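Local coordinates for protein transferrin (Manduca sexta, PDB 6WB6) that transports iron, binding a single ferric ion per molecule in association with a carbonate anion, at residues 146-151 and 176-181; 398-403 and 592-597; 359-364 and 628-633. All coordinates share one frame; numbering follows the deposited sequence.

Contact 1 (146-151 and 176-181); sequences SPKENE and SAWKSQ
Trp178 reaches across from helix 172-181 to Ser146, Lys148 and Glu149 at the start of helix 147-158. Its CG lies anti to the carbonyl carbon (chi1 -78°), which sends the indole out toward the other helix; the benzo part (CZ2, CH2, CZ3) meets Ser146 and Lys148, while Glu149 lies mainly over the NE1 side. Glu149 CG sits 3.8 Å above one face of the indole, displaced toward the rim, and its carboxylate is turned 43° from the ring plane. The indole nitrogen NE1 is bonded to a water, and that water makes a weak link to Glu149 OE1; the other carboxylate oxygen, OE2, is held by Tyr182 OH. Lys148 crosses the indole at about a right angle, its CG 3.5 Å from Trp178 CZ3. Beyond that point the lysine bends away at chi2 and chi3, carrying NZ to a salt bridge with Glu151 OE1 (2.9 Å) and a hydrogen bond with Asn119 OD1. Ser146 OG comes obliquely to within 3.8 Å of Trp178 CZ2 and, at the N-cap, accepts from Glu149 N at 3.2 Å. Ser146 and Trp178 also touch Val598 of helix 597-611, so this buried helix pair of the first transferrin-like repeat meets the second, as befits the bilobal transferrin fold.

Contact 2 (398-403 and 592-597); sequences QDNGSD and KDFLSD
Asn400 and Phe594 meet just outside an antiparallel sheet of the second transferrin-like repeat, where a Schellman motif ends helix 390-399. Two lines of evidence mark that helix end: Asn400 has a positive phi of 65°, and two bonds lead back into the last turn. Both segments adjoin paired strands: 398-403 leads into strand 405-407, and the loop 592-597 follows strand 587-590.

The first kind of interaction is amide-on-ring stacking. The two planes are only 3° apart, and Asn400 CG lies 3.6 Å above the Phe594 plane over its centre. ND2 is over the same face, 3.5 Å from Phe594 CE1, and OD1 lies over the CD2 side of that face. With CG of Asn400 anti to its own nitrogen (chi1 -161°), the amide carbon is brought over the ring, and chi2 turns the amide parallel to it. A CH-pi contact supplements the stack, with Asn400 CB 4.1 Å from the Phe594 ring centroid. The opposite face is met near its rim by Asp593 CB. With alanine in place of Asn400 the amide is gone, and the ring would probably lose the cover over its centre and be freer to turn. Asn400 is also a predicted N-glycosylation site, but it carries no sugar in this structure.

The second kind is carboxylate against methyl. Asp403 and Leu595 are the residues nearest in backbone register, and their side chains cross at about a right angle. The aspartate is buried, but its charge is matched by Arg354, whose NH2 forms a salt bridge to OD1 and whose NH1 bonds to the carbonyl of Asn400. Leu595 thus packs against an acid already paired, and the packing is tight: its CD1 lies 3.1 Å from Asp403 OD1.

Contact 3 (359-364 and 628-633); sequences SNVALS and NNVIFN
Ala362 and Val630 form the centre of an apolar contact between the first turn of helix 360-375 and the loop before strand 638-641. Their CA atoms are 5.6 Å apart, a separation short enough for the valine methyl to lie against the helix backbone itself: Val630 CG1 approaches Ala362 CA to 3.4 Å. That methyl is placed by a chi1 of -171°, with CG1 anti to the valine nitrogen, and it also meets Ala362 CB at 3.7 Å. Val361 CG2 is a more distant neighbour of the same methyl. Ile631 adds a second apolar touch, its CG1 standing 4.2 Å from Ala362 CB, while its CD1 reaches the Ala362 carbonyl oxygen.

Hydrogen bonds shape each side but do not cross between the segments. Ser359 caps the helix, its OG accepting from Ala362 N at 3.1 Å with an N-H...O angle of 162°. In the loop, Ile631 has a positive phi with psi -57°, and Phe632 N makes a weak bond back to Val630 O; these are the features of a classic gamma turn. Farther along the helix, Lys365 NZ bonds to the same Val630 oxygen.

The close approach of Val630 CG1 to Ala362 CA is consistent with the small side chain of Ala362. Since no hydrogen bond joins the two segments, van der Waals fit carries the contact, while the polar bonds lie within each segment or come from Lys365.

Starting from the N terminus, contact 1 closes first: 146-151 and 176-181 enclose 24 residues within the first transferrin-like repeat, and the loop is complete before the others begin. In the second repeat, 359-364 opens contact 3 and 398-403 then opens contact 2. Contact 2 is closed by 592-597 before 628-633 closes contact 3, so the shorter loop sits wholly within the longer one and none cross. Contact 2 joins the segment leading into strand 405-407 to the one leaving its antiparallel neighbour 587-590; contact 3 ties a helix start to the loop ahead of an edge strand of that sheet. Contacts 1 and 2 do not touch (nearest atoms about 5 Å apart), but helix 597-611, beginning at the end of 592-597, packs on contact 1, so the two repeats meet here.

Contact 1 (146-151 and 176-181)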
ATOM      1  N   SER A 146      -1.602  16.255   8.246  1.00 24.79           N
ATOM      2  CA  SER A 146      -2.255  15.435   7.249  1.00 20.24           C
ATOM      3  C   SER A 146      -3.706  15.138   7.606  1.00 21.43           C
ATOM      4  O   SER A 146      -4.114  15.247   8.765  1.00 19.36           O
ATOM      5  CB  SER A 146      -1.529  14.116   7.120  1.00 23.15           C
ATOM      6  OG  SER A 146      -1.705  13.396   8.320  1.00 19.53           O
ATOM      7  N   PRO A 147      -4.509  14.732   6.613  1.00 24.87           N
ATOM      8  CA  PRO A 147      -5.871  14.271   6.917  1.00 18.46           C
ATOM      9  C   PRO A 147      -5.945  13.145   7.945  1.00 18.44           C
ATOM     10  O   PRO A 147      -6.869  13.144   8.759  1.00 24.60           O
ATOM     11  CB  PRO A 147      -6.382  13.815   5.547  1.00 25.65           C
ATOM     12  CG  PRO A 147      -5.679  14.744   4.576  1.00 24.03           C
ATOM     13  CD  PRO A 147      -4.311  14.955   5.165  1.00 26.97           C
ATOM     14  N   LYS A 148      -5.041  12.162   7.902  1.00 17.81           N
ATOM     15  CA  LYS A 148      -5.106  11.101   8.897  1.00 22.54           C
ATOM     16  C   LYS A 148      -4.885  11.679  10.291  1.00 24.47           C
ATOM     17  O   LYS A 148      -5.617  11.355  11.236  1.00 17.55           O
ATOM     18  CB  LYS A 148      -4.081  10.012   8.585  1.00 15.88           C
ATOM     19  CG  LYS A 148      -4.208   8.764   9.452  1.00 21.92           C
ATOM     20  CD  LYS A 148      -5.618   8.145   9.431  1.00 22.27           C
ATOM     21  CE  LYS A 148      -6.110   7.872   7.976  1.00 24.67           C
ATOM     22  NZ  LYS A 148      -7.503   7.354   7.945  1.00 24.30           N
ATOM     23  N   GLU A 149      -3.910  12.581  10.433  1.00 17.15           N
ATOM     24  CA  GLU A 149      -3.701  13.182  11.746  1.00 18.66           C
ATOM     25  C   GLU A 149      -4.885  14.038  12.160  1.00 22.27           C
ATOM     26  O   GLU A 149      -5.234  14.077  13.344  1.00 18.06           O
ATOM     27  CB  GLU A 149      -2.426  14.014  11.791  1.00 24.16           C
ATOM     28  CG  GLU A 149      -2.066  14.309  13.245  1.00 23.43           C
ATOM     29  CD  GLU A 149      -0.731  14.996  13.450  1.00 26.03           C
ATOM     30  OE1 GLU A 149      -0.008  15.208  12.473  1.00 20.66           O
ATOM     31  OE2 GLU A 149      -0.404  15.305  14.621  1.00 25.10           O
ATOM     32  N   ASN A 150      -5.538  14.708  11.209  1.00 17.38           N
ATOM     33  CA  ASN A 150      -6.697  15.510  11.569  1.00 16.18           C
ATOM     34  C   ASN A 150      -7.785  14.649  12.236  1.00 22.53           C
ATOM     35  O   ASN A 150      -8.397  15.072  13.218  1.00 16.63           O
ATOM     36  CB  ASN A 150      -7.238  16.234  10.344  1.00 17.58           C
ATOM     37  CG  ASN A 150      -6.633  17.636  10.188  1.00 28.98           C
ATOM     38  OD1 ASN A 150      -7.096  18.609  10.796  1.00 18.65           O
ATOM     39  ND2 ASN A 150      -5.593  17.735   9.384  1.00 23.51           N
ATOM     40  N   GLU A 151      -8.017  13.443  11.718  1.00 16.85           N
ATOM     41  CA  GLU A 151      -9.027  12.533  12.261  1.00 24.85           C
ATOM     42  C   GLU A 151      -8.677  12.098  13.661  1.00 20.17           C
ATOM     43  O   GLU A 151      -9.541  12.038  14.538  1.00 23.68           O
ATOM     44  CB  GLU A 151      -9.125  11.272  11.404  1.00 26.43           C
ATOM     45  CG  GLU A 151      -9.564  11.488  10.043  1.00 21.80           C
ATOM     46  CD  GLU A 151      -9.384  10.252   9.167  1.00 20.66           C
ATOM     47  OE1 GLU A 151      -8.920   9.173   9.647  1.00 21.86           O
ATOM     48  OE2 GLU A 151      -9.740  10.371   7.988  1.00 26.87           O
ATOM     49  N   SER A 176       4.297   5.373  15.332  1.00 26.11           N
ATOM     50  CA  SER A 176       4.747   5.412  16.718  1.00 29.86           C
ATOM     51  C   SER A 176       4.604   6.815  17.286  1.00 27.76           C
ATOM     52  O   SER A 176       4.006   7.007  18.349  1.00 31.83           O
ATOM     53  CB  SER A 176       6.194   4.927  16.804  1.00 27.09           C
ATOM     54  OG  SER A 176       6.261   3.530  16.600  1.00 31.65           O
ATOM     55  N   ALA A 177       5.116   7.819  16.565  1.00 24.40           N
ATOM     56  CA  ALA A 177       5.010   9.191  17.050  1.00 23.24           C
ATOM     57  C   ALA A 177       3.560   9.581  17.294  1.00 25.69           C
ATOM     58  O   ALA A 177       3.254  10.310  18.245  1.00 22.01           O
ATOM     59  CB  ALA A 177       5.651  10.159  16.051  1.00 32.23           C
ATOM     60  N   TRP A 178       2.657   9.143  16.424  1.00 24.93           N
ATOM     61  CA  TRP A 178       1.256   9.499  16.600  1.00 25.48           C
ATOM     62  C   TRP A 178       0.650   8.767  17.784  1.00 23.16           C
ATOM     63  O   TRP A 178      -0.195   9.321  18.499  1.00 21.68           O
ATOM     64  CB  TRP A 178       0.466   9.155  15.360  1.00 22.89           C
ATOM     65  CG  TRP A 178       0.600  10.090  14.254  1.00 26.21           C
ATOM     66  CD1 TRP A 178       1.248  11.301  14.243  1.00 29.03           C
ATOM     67  CD2 TRP A 178       0.037   9.923  12.969  1.00 24.72           C
ATOM     68  NE1 TRP A 178       1.116  11.892  13.015  1.00 21.78           N
ATOM     69  CE2 TRP A 178       0.382  11.059  12.208  1.00 27.72           C
ATOM     70  CE3 TRP A 178      -0.718   8.919  12.377  1.00 20.78           C
ATOM     71  CZ2 TRP A 178      -0.016  11.212  10.890  1.00 24.59           C
ATOM     72  CZ3 TRP A 178      -1.102   9.067  11.074  1.00 22.63           C
ATOM     73  CH2 TRP A 178      -0.758  10.201  10.342  1.00 27.98           C
ATOM     74  N   LYS A 179       1.068   7.524  17.997  1.00 16.04           N
ATOM     75  CA  LYS A 179       0.566   6.766  19.127  1.00 27.74           C
ATOM     76  C   LYS A 179       0.978   7.425  20.439  1.00 29.37           C
ATOM     77  O   LYS A 179       0.220   7.389  21.415  1.00 27.92           O
ATOM     78  CB  LYS A 179       1.088   5.333  19.039  1.00 23.33           C
ATOM     79  CG  LYS A 179       0.489   4.481  17.917  1.00 28.55           C
ATOM     80  CD  LYS A 179      -0.923   4.057  18.197  1.00 29.02           C
ATOM     81  CE  LYS A 179      -1.421   3.131  17.089  1.00 26.76           C
ATOM     82  NZ  LYS A 179      -0.584   1.905  16.934  1.00 33.44           N
ATOM     83  N   SER A 180       2.165   8.046  20.464  1.00 25.91           N
ATOM     84  CA  SER A 180       2.580   8.857  21.607  1.00 30.80           C
ATOM     85  C   SER A 180       1.726  10.109  21.745  1.00 37.13           C
ATOM     86  O   SER A 180       1.146  10.355  22.810  1.00 28.64           O
ATOM     87  CB  SER A 180       4.048   9.252  21.475  1.00 30.72           C
ATOM     88  OG  SER A 180       4.856   8.108  21.298  1.00 40.98           O
ATOM     89  N   GLN A 181       1.633  10.917  20.676  1.00 23.04           N
ATOM     90  CA  GLN A 181       1.022  12.243  20.809  1.00 25.00           C
ATOM     91  C   GLN A 181      -0.477  12.169  21.107  1.00 27.92           C
ATOM     92  O   GLN A 181      -1.011  13.060  21.786  1.00 29.90           O
ATOM     93  CB  GLN A 181       1.294  13.062  19.543  1.00 31.14           C
ATOM     94  CG  GLN A 181       0.546  14.422  19.427  1.00 40.51           C
ATOM     95  CD  GLN A 181       1.046  15.514  20.382  1.00 50.50           C
ATOM     96  OE1 GLN A 181       2.250  15.646  20.634  1.00 54.78           O
ATOM     97  NE2 GLN A 181       0.110  16.322  20.903  1.00 37.95           N
TER
HETATM   98  O   HOH W   1       2.955  13.721  12.570  1.00 33.47           O

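Contact 2 (398-403 and 592-597)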
ATOM      1  N   GLN A 398       9.171  22.287  -7.418  1.00 18.60           N
ATOM      2  CA  GLN A 398       9.706  23.526  -6.858  1.00 24.62           C
ATOM      3  C   GLN A 398       8.700  24.670  -6.932  1.00 21.56           C
ATOM      4  O   GLN A 398       8.470  25.370  -5.938  1.00 25.13           O
ATOM      5  CB  GLN A 398      10.972  23.923  -7.590  1.00 20.82           C
ATOM      6  CG  GLN A 398      11.622  25.123  -6.997  1.00 17.88           C
ATOM      7  CD  GLN A 398      12.772  25.580  -7.808  1.00 33.08           C
ATOM      8  OE1 GLN A 398      13.911  25.586  -7.335  1.00 34.94           O
ATOM      9  NE2 GLN A 398      12.498  25.974  -9.056  1.00 35.08           N
ATOM     10  N   ASP A 399       8.129  24.898  -8.122  1.00 23.33           N
ATOM     11  CA  ASP A 399       7.175  25.966  -8.389  1.00 28.06           C
ATOM     12  C   ASP A 399       5.880  25.765  -7.651  1.00 23.21           C
ATOM     13  O   ASP A 399       5.023  26.649  -7.691  1.00 28.11           O
ATOM     14  CB  ASP A 399       6.833  26.037  -9.885  1.00 32.87           C
ATOM     15  CG  ASP A 399       7.955  26.590 -10.720  1.00 42.41           C
ATOM     16  OD1 ASP A 399       8.717  27.437 -10.204  1.00 41.32           O
ATOM     17  OD2 ASP A 399       8.064  26.167 -11.899  1.00 34.58           O
ATOM     18  N   ASN A 400       5.709  24.611  -7.022  1.00 22.41           N
ATOM     19  CA  ASN A 400       4.428  24.197  -6.454  1.00 26.34           C
ATOM     20  C   ASN A 400       3.354  23.982  -7.523  1.00 23.96           C
ATOM     21  O   ASN A 400       2.159  24.126  -7.262  1.00 23.62           O
ATOM     22  CB  ASN A 400       3.926  25.196  -5.423  1.00 27.08           C
ATOM     23  CG  ASN A 400       2.894  24.595  -4.512  1.00 27.64           C
ATOM     24  OD1 ASN A 400       2.958  23.404  -4.188  1.00 30.34           O
ATOM     25  ND2 ASN A 400       1.916  25.400  -4.116  1.00 20.55           N
ATOM     26  N   GLY A 401       3.756  23.655  -8.746  1.00 30.80           N
ATOM     27  CA  GLY A 401       2.800  23.084  -9.670  1.00 24.57           C
ATOM     28  C   GLY A 401       2.468  21.646  -9.342  1.00 21.61           C
ATOM     29  O   GLY A 401       1.447  21.134  -9.795  1.00 26.88           O
ATOM     30  N   SER A 402       3.321  20.997  -8.559  1.00 24.67           N
ATOM     31  CA  SER A 402       3.133  19.636  -8.096  1.00 32.21           C
ATOM     32  C   SER A 402       3.626  19.561  -6.664  1.00 23.54           C
ATOM     33  O   SER A 402       4.341  20.443  -6.185  1.00 33.17           O
ATOM     34  CB  SER A 402       3.900  18.622  -8.952  1.00 23.45           C
ATOM     35  OG  SER A 402       3.764  18.904 -10.331  1.00 29.97           O
ATOM     36  N   ASP A 403       3.253  18.480  -5.990  1.00 25.97           N
ATOM     37  CA  ASP A 403       3.733  18.206  -4.648  1.00 16.60           C
ATOM     38  C   ASP A 403       4.804  17.130  -4.614  1.00 22.44           C
ATOM     39  O   ASP A 403       5.573  17.080  -3.650  1.00 21.96           O
ATOM     40  CB  ASP A 403       2.560  17.792  -3.758  1.00 22.20           C
ATOM     41  CG  ASP A 403       1.461  18.842  -3.738  1.00 27.39           C
ATOM     42  OD1 ASP A 403       1.780  20.021  -3.433  1.00 26.03           O
ATOM     43  OD2 ASP A 403       0.297  18.499  -4.061  1.00 20.00           O
ATOM     44  N   LYS A 592      10.039  22.196  -0.085  1.00 22.64           N
ATOM     45  CA  LYS A 592      10.243  22.496   1.326  1.00 30.75           C
ATOM     46  C   LYS A 592       9.029  23.110   2.011  1.00 28.51           C
ATOM     47  O   LYS A 592       8.815  22.865   3.199  1.00 18.66           O
ATOM     48  CB  LYS A 592      11.417  23.475   1.480  1.00 32.73           C
ATOM     49  N   ASP A 593       8.248  23.939   1.313  1.00 24.43           N
ATOM     50  CA  ASP A 593       7.407  24.921   2.000  1.00 25.38           C
ATOM     51  C   ASP A 593       5.918  24.617   1.953  1.00 19.67           C
ATOM     52  O   ASP A 593       5.113  25.504   2.241  1.00 23.35           O
ATOM     53  CB  ASP A 593       7.672  26.310   1.432  1.00 29.81           C
ATOM     54  CG  ASP A 593       9.043  26.788   1.772  1.00 26.49           C
ATOM     55  OD1 ASP A 593       9.410  26.623   2.952  1.00 28.88           O
ATOM     56  OD2 ASP A 593       9.756  27.263   0.863  1.00 35.52           O
ATOM     57  N   PHE A 594       5.529  23.385   1.629  1.00 21.57           N
ATOM     58  CA  PHE A 594       4.115  23.095   1.465  1.00 19.01           C
ATOM     59  C   PHE A 594       3.733  21.839   2.232  1.00 25.96           C
ATOM     60  O   PHE A 594       3.853  21.827   3.457  1.00 26.67           O
ATOM     61  CB  PHE A 594       3.804  23.024  -0.020  1.00 28.04           C
ATOM     62  CG  PHE A 594       4.122  24.294  -0.725  1.00 24.38           C
ATOM     63  CD1 PHE A 594       3.299  25.382  -0.590  1.00 30.80           C
ATOM     64  CD2 PHE A 594       5.261  24.417  -1.476  1.00 29.75           C
ATOM     65  CE1 PHE A 594       3.588  26.571  -1.231  1.00 24.00           C
ATOM     66  CE2 PHE A 594       5.559  25.617  -2.100  1.00 34.61           C
ATOM     67  CZ  PHE A 594       4.715  26.686  -1.965  1.00 25.19           C
ATOM     68  N   LEU A 595       3.282  20.784   1.554  1.00 26.23           N
ATOM     69  CA  LEU A 595       2.776  19.617   2.268  1.00 25.97           C
ATOM     70  C   LEU A 595       3.889  18.994   3.097  1.00 23.14           C
ATOM     71  O   LEU A 595       5.048  18.940   2.667  1.00 16.22           O
ATOM     72  CB  LEU A 595       2.199  18.595   1.284  1.00 21.24           C
ATOM     73  CG  LEU A 595       0.843  18.913   0.632  1.00 28.75           C
ATOM     74  CD1 LEU A 595       0.978  19.953  -0.435  1.00 39.03           C
ATOM     75  CD2 LEU A 595       0.249  17.699  -0.013  1.00 29.41           C
ATOM     76  N   SER A 596       3.543  18.546   4.309  1.00 22.54           N
ATOM     77  CA  SER A 596       4.507  17.827   5.133  1.00 18.23           C
ATOM     78  C   SER A 596       4.893  16.511   4.459  1.00 17.14           C
ATOM     79  O   SER A 596       4.172  15.993   3.608  1.00 19.00           O
ATOM     80  CB  SER A 596       3.928  17.523   6.508  1.00 25.18           C
ATOM     81  OG  SER A 596       2.918  16.530   6.399  1.00 18.70           O
ATOM     82  N   ASP A 597       6.047  15.965   4.857  1.00 18.25           N
ATOM     83  CA  ASP A 597       6.452  14.663   4.342  1.00 18.91           C
ATOM     84  C   ASP A 597       5.419  13.586   4.680  1.00 24.00           C
ATOM     85  O   ASP A 597       5.134  12.705   3.858  1.00 22.92           O
ATOM     86  CB  ASP A 597       7.837  14.303   4.874  1.00 20.25           C
ATOM     87  CG  ASP A 597       8.937  15.145   4.224  1.00 26.37           C
ATOM     88  OD1 ASP A 597       8.585  16.001   3.400  1.00 28.76           O
ATOM     89  OD2 ASP A 597      10.137  14.970   4.527  1.00 28.76           O
TER

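Contact 3 (359-364 and 628-633)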
ATOM      1  N   SER A 359       4.372  11.220 -18.697  1.00 22.73           N
ATOM      2  CA  SER A 359       3.869  10.659 -19.941  1.00 23.55           C
ATOM      3  C   SER A 359       2.366  10.484 -19.839  1.00 25.98           C
ATOM      4  O   SER A 359       1.798  10.471 -18.739  1.00 18.98           O
ATOM      5  CB  SER A 359       4.546   9.329 -20.264  1.00 22.37           C
ATOM      6  OG  SER A 359       4.072   8.299 -19.430  1.00 26.32           O
ATOM      7  N   ASN A 360       1.734  10.347 -21.024  1.00 19.84           N
ATOM      8  CA  ASN A 360       0.295  10.135 -21.095  1.00 20.11           C
ATOM      9  C   ASN A 360      -0.102   8.811 -20.445  1.00 21.99           C
ATOM     10  O   ASN A 360      -1.149   8.722 -19.793  1.00 17.33           O
ATOM     11  CB  ASN A 360      -0.204  10.151 -22.550  1.00 25.16           C
ATOM     12  CG  ASN A 360      -0.086  11.508 -23.202  1.00 28.61           C
ATOM     13  OD1 ASN A 360      -0.014  12.527 -22.531  1.00 30.30           O
ATOM     14  ND2 ASN A 360      -0.078  11.523 -24.530  1.00 40.14           N
ATOM     15  N   VAL A 361       0.679   7.755 -20.668  1.00 22.93           N
ATOM     16  CA  VAL A 361       0.351   6.493 -20.020  1.00 27.62           C
ATOM     17  C   VAL A 361       0.463   6.652 -18.508  1.00 20.39           C
ATOM     18  O   VAL A 361      -0.427   6.250 -17.761  1.00 17.83           O
ATOM     19  CB  VAL A 361       1.231   5.341 -20.544  1.00 19.18           C
ATOM     20  CG1 VAL A 361       2.678   5.598 -20.350  1.00 24.47           C
ATOM     21  CG2 VAL A 361       0.859   4.048 -19.838  1.00 25.32           C
ATOM     22  N   ALA A 362       1.546   7.270 -18.039  1.00 22.23           N
ATOM     23  CA  ALA A 362       1.686   7.494 -16.603  1.00 20.15           C
ATOM     24  C   ALA A 362       0.557   8.358 -16.064  1.00 22.47           C
ATOM     25  O   ALA A 362       0.002   8.068 -14.994  1.00 18.93           O
ATOM     26  CB  ALA A 362       3.035   8.113 -16.316  1.00 15.36           C
ATOM     27  N   LEU A 363       0.179   9.407 -16.795  1.00 18.22           N
ATOM     28  CA  LEU A 363      -1.005  10.166 -16.413  1.00 17.51           C
ATOM     29  C   LEU A 363      -2.222   9.256 -16.254  1.00 23.96           C
ATOM     30  O   LEU A 363      -3.008   9.407 -15.318  1.00 16.06           O
ATOM     31  CB  LEU A 363      -1.309  11.237 -17.447  1.00 24.14           C
ATOM     32  CG  LEU A 363      -2.495  12.136 -17.133  1.00 23.77           C
ATOM     33  CD1 LEU A 363      -2.278  12.822 -15.829  1.00 20.66           C
ATOM     34  CD2 LEU A 363      -2.685  13.170 -18.267  1.00 28.41           C
ATOM     35  N   SER A 364      -2.441   8.350 -17.205  1.00 25.42           N
ATOM     36  CA  SER A 364      -3.626   7.516 -17.100  1.00 19.10           C
ATOM     37  C   SER A 364      -3.497   6.527 -15.947  1.00 15.54           C
ATOM     38  O   SER A 364      -4.498   6.224 -15.293  1.00 17.85           O
ATOM     39  CB  SER A 364      -3.887   6.794 -18.411  1.00 29.11           C
ATOM     40  OG  SER A 364      -2.726   6.107 -18.809  1.00 38.64           O
ATOM     41  N   ASN A 628       5.964  -1.028 -19.076  1.00 28.95           N
ATOM     42  CA  ASN A 628       6.490  -1.386 -17.778  1.00 34.20           C
ATOM     43  C   ASN A 628       7.044  -0.167 -17.073  1.00 32.30           C
ATOM     44  O   ASN A 628       7.349   0.857 -17.691  1.00 34.11           O
ATOM     45  CB  ASN A 628       7.558  -2.462 -17.924  1.00 32.97           C
ATOM     46  CG  ASN A 628       6.959  -3.769 -18.326  1.00 42.80           C
ATOM     47  OD1 ASN A 628       6.466  -4.515 -17.478  1.00 39.82           O
ATOM     48  ND2 ASN A 628       6.914  -4.026 -19.636  1.00 48.91           N
ATOM     49  N   ASN A 629       7.134  -0.282 -15.751  1.00 29.96           N
ATOM     50  CA  ASN A 629       7.842   0.699 -14.955  1.00 26.15           C
ATOM     51  C   ASN A 629       7.166   2.048 -15.028  1.00 25.83           C
ATOM     52  O   ASN A 629       7.817   3.079 -14.876  1.00 19.62           O
ATOM     53  CB  ASN A 629       9.292   0.812 -15.414  1.00 30.69           C
ATOM     54  CG  ASN A 629       9.985  -0.501 -15.368  1.00 30.28           C
ATOM     55  OD1 ASN A 629       9.708  -1.331 -14.487  1.00 23.16           O
ATOM     56  ND2 ASN A 629      10.868  -0.731 -16.329  1.00 32.62           N
ATOM     57  N   VAL A 630       5.858   2.031 -15.257  1.00 18.38           N
ATOM     58  CA  VAL A 630       5.079   3.256 -15.263  1.00 19.95           C
ATOM     59  C   VAL A 630       4.885   3.707 -13.818  1.00 24.41           C
ATOM     60  O   VAL A 630       4.298   2.979 -13.010  1.00 18.19           O
ATOM     61  CB  VAL A 630       3.736   3.048 -15.966  1.00 17.79           C
ATOM     62  CG1 VAL A 630       3.056   4.373 -16.141  1.00 16.12           C
ATOM     63  CG2 VAL A 630       3.940   2.361 -17.323  1.00 31.44           C
ATOM     64  N   ILE A 631       5.368   4.913 -13.499  1.00 24.43           N
ATOM     65  CA  ILE A 631       5.328   5.503 -12.151  1.00 22.18           C
ATOM     66  C   ILE A 631       6.226   4.730 -11.200  1.00 22.34           C
ATOM     67  O   ILE A 631       7.114   5.308 -10.571  1.00 24.63           O
ATOM     68  CB  ILE A 631       3.903   5.582 -11.572  1.00 26.55           C
ATOM     69  CG1 ILE A 631       3.036   6.476 -12.456  1.00 17.58           C
ATOM     70  CG2 ILE A 631       3.956   6.176 -10.158  1.00 23.79           C
ATOM     71  CD1 ILE A 631       1.642   6.694 -12.000  1.00 19.95           C
ATOM     72  N   PHE A 632       5.989   3.432 -11.062  1.00 18.29           N
ATOM     73  CA  PHE A 632       6.832   2.575 -10.242  1.00 14.95           C
ATOM     74  C   PHE A 632       7.525   1.572 -11.143  1.00 24.26           C
ATOM     75  O   PHE A 632       6.993   1.181 -12.185  1.00 17.97           O
ATOM     76  CB  PHE A 632       6.020   1.834  -9.147  1.00 21.68           C
ATOM     77  CG  PHE A 632       5.121   2.757  -8.312  1.00 20.48           C
ATOM     78  CD1 PHE A 632       5.653   3.543  -7.310  1.00 22.20           C
ATOM     79  CD2 PHE A 632       3.770   2.827  -8.558  1.00 21.94           C
ATOM     80  CE1 PHE A 632       4.866   4.405  -6.579  1.00 17.22           C
ATOM     81  CE2 PHE A 632       2.958   3.670  -7.825  1.00 24.16           C
ATOM     82  CZ  PHE A 632       3.508   4.465  -6.820  1.00 21.28           C
ATOM     83  N   ASN A 633       8.706   1.133 -10.733  1.00 20.85           N
ATOM     84  CA  ASN A 633       9.319   0.027 -11.446  1.00 21.63           C
ATOM     85  C   ASN A 633       8.590  -1.260 -11.110  1.00 18.90           C
ATOM     86  O   ASN A 633       8.194  -1.479  -9.962  1.00 23.77           O
ATOM     87  CB  ASN A 633      10.787  -0.093 -11.096  1.00 24.78           C
ATOM     88  CG  ASN A 633      11.584   1.038 -11.672  1.00 27.35           C
ATOM     89  OD1 ASN A 633      11.650   1.174 -12.884  1.00 30.94           O
ATOM     90  ND2 ASN A 633      12.152   1.884 -10.811  1.00 19.17           N
TER